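Local coordinates for protein EchA16_2 (Mycobacterium avium subsp. paratuberculosis, PDB 3QYR) that probably catalyses the reversible addition of water across the double bond of enoyl-CoA thioesters, as a member of the crotonase family, at residues 38-43 against 85-90. Residues are numbered along the deposited sequence; the frame is centred on the assembly and turned at random.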
# COMPACT_ATOMS: atom_id res chain seq x y z
N ASP A 38 -23.30 -21.27 11.54
CA ASP A 38 -22.38 -22.22 12.14
C ASP A 38 -22.22 -23.41 11.20
O ASP A 38 -21.12 -23.88 10.99
CB ASP A 38 -22.83 -22.68 13.56
CG ASP A 38 -22.78 -21.54 14.61
OD1 ASP A 38 -22.32 -20.40 14.28
OD2 ASP A 38 -23.23 -21.78 15.76
N ARG A 39 -23.33 -23.84 10.58
CA ARG A 39 -23.31 -25.01 9.68
C ARG A 39 -22.56 -24.75 8.39
O ARG A 39 -21.80 -25.62 7.93
CB ARG A 39 -24.73 -25.46 9.38
CG ARG A 39 -25.34 -26.26 10.54
CD ARG A 39 -25.19 -27.76 10.37
NE ARG A 39 -26.40 -28.30 9.70
CZ ARG A 39 -26.43 -29.33 8.84
NH1 ARG A 39 -27.60 -29.69 8.32
NH2 ARG A 39 -25.31 -29.99 8.49
N PHE A 40 -22.76 -23.57 7.83
CA PHE A 40 -22.18 -23.24 6.54
C PHE A 40 -20.68 -23.00 6.69
O PHE A 40 -19.86 -23.64 6.02
CB PHE A 40 -22.86 -22.01 5.96
CG PHE A 40 -22.24 -21.53 4.67
CD1 PHE A 40 -22.49 -22.18 3.49
CD2 PHE A 40 -21.37 -20.43 4.66
CE1 PHE A 40 -21.92 -21.74 2.30
CE2 PHE A 40 -20.79 -19.98 3.46
CZ PHE A 40 -21.08 -20.62 2.28
N PHE A 41 -20.33 -22.10 7.58
CA PHE A 41 -18.91 -21.79 7.80
C PHE A 41 -18.13 -23.01 8.28
O PHE A 41 -17.00 -23.24 7.84
CB PHE A 41 -18.74 -20.60 8.74
CG PHE A 41 -19.24 -19.30 8.16
CD1 PHE A 41 -18.67 -18.79 7.01
CD2 PHE A 41 -20.27 -18.60 8.75
CE1 PHE A 41 -19.11 -17.61 6.47
CE2 PHE A 41 -20.72 -17.44 8.22
CZ PHE A 41 -20.13 -16.92 7.08
N GLY A 42 -18.74 -23.82 9.13
CA GLY A 42 -18.12 -25.07 9.58
C GLY A 42 -17.84 -25.98 8.40
O GLY A 42 -16.75 -26.54 8.29
N ALA A 43 -18.82 -26.09 7.49
CA ALA A 43 -18.67 -26.92 6.28
C ALA A 43 -17.56 -26.43 5.34
O ALA A 43 -16.89 -27.23 4.71
CB ALA A 43 -19.99 -27.03 5.54
N PRO A 85 -16.58 -11.44 10.64
CA PRO A 85 -16.32 -12.26 9.47
C PRO A 85 -15.89 -13.66 9.83
O PRO A 85 -15.07 -13.81 10.70
CB PRO A 85 -15.16 -11.53 8.77
CG PRO A 85 -14.51 -10.76 9.84
CD PRO A 85 -15.65 -10.30 10.70
N ARG A 86 -16.40 -14.65 9.11
CA ARG A 86 -16.13 -16.06 9.37
C ARG A 86 -15.78 -16.89 8.12
O ARG A 86 -15.64 -18.12 8.23
CB ARG A 86 -17.34 -16.70 10.04
CG ARG A 86 -17.68 -16.05 11.37
CD ARG A 86 -18.98 -16.59 11.90
NE ARG A 86 -18.84 -17.98 12.34
CZ ARG A 86 -19.83 -18.72 12.81
NH1 ARG A 86 -19.57 -19.97 13.19
NH2 ARG A 86 -21.07 -18.22 12.92
N TRP A 87 -15.67 -16.26 6.95
CA TRP A 87 -15.28 -17.00 5.77
C TRP A 87 -13.81 -17.37 5.97
O TRP A 87 -12.98 -16.48 6.09
CB TRP A 87 -15.43 -16.18 4.50
CG TRP A 87 -15.24 -17.00 3.27
CD1 TRP A 87 -14.07 -17.45 2.77
CD2 TRP A 87 -16.27 -17.51 2.42
NE1 TRP A 87 -14.29 -18.16 1.64
CE2 TRP A 87 -15.63 -18.23 1.40
CE3 TRP A 87 -17.66 -17.40 2.40
CZ2 TRP A 87 -16.32 -18.84 0.37
CZ3 TRP A 87 -18.36 -18.02 1.36
CH2 TRP A 87 -17.69 -18.73 0.36
N PRO A 88 -13.52 -18.68 6.08
CA PRO A 88 -12.22 -19.20 6.38
C PRO A 88 -11.22 -19.15 5.23
O PRO A 88 -11.60 -19.00 4.06
CB PRO A 88 -12.51 -20.64 6.72
CG PRO A 88 -13.72 -20.96 6.00
CD PRO A 88 -14.52 -19.76 6.00
N ALA A 89 -9.94 -19.27 5.60
CA ALA A 89 -8.84 -19.37 4.66
C ALA A 89 -8.93 -20.71 3.97
O ALA A 89 -8.72 -21.74 4.60
CB ALA A 89 -7.51 -19.25 5.39
N LEU A 90 -9.23 -20.68 2.68
CA LEU A 90 -9.25 -21.86 1.84
C LEU A 90 -8.22 -21.78 0.72
O LEU A 90 -7.93 -20.69 0.22
CB LEU A 90 -10.63 -22.01 1.20
CG LEU A 90 -11.76 -22.15 2.21
CD1 LEU A 90 -13.13 -22.46 1.54
CD2 LEU A 90 -11.39 -23.22 3.21
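Phe41 is the centrepiece here: it reaches from helix 34-49 to the loop 85-90, its CG anti to the carbonyl carbon, and the side chain of Arg86 runs across one face of its ring. CB of Arg86 sits almost exactly above the ring centre, 3.7 Å from the centroid and 9° off the normal, a clear CH-pi contact. CD2 of Phe40 lies against the opposite face, displaced toward the rim, so the Phe41 ring has its helix neighbour on one face and Arg86 on the other.

Past CB the arginine bends at chi3, which turns its guanidinium toward the helix and brings one face of it over Phe41 CD2, the two planes moderately tilted against each other. Asp38, one turn back on the helix, receives it. NH1 and NH2 both donate to the one oxygen, OD1, through bent hydrogen bonds, Arg86 NH2 lying 2.9 Å from Asp38 OD1 and Arg86 NH1 3.0 Å from the same atom. OD1 lies close to the guanidinium plane, yet the carboxylate is turned 69° out of it: NH2 comes in nearly along the C-O axis, NH1 from above the carboxylate. This forked salt bridge is on the exposed side of the contact.

With CG anti to the backbone N, the ring of Phe40 is carried round to the indole of Trp87. Its ring edge meets the indole obliquely, Phe40 CE2 to Trp87 CZ3 at 3.8 Å, with the planes 58° apart. Pro88 only brushes Phe41.

The contact thus ties the loop between strands 55-60 and 94-98 of the crotonase core to helix 34-49. Phe40 and Trp87 both pack on Ile58 of strand 55-60, Trp87 stacks on Tyr112 of helix 105-112, Trp137 meets Phe41 edge-to-face, and Pro85 touches Trp221 of a neighbouring subunit.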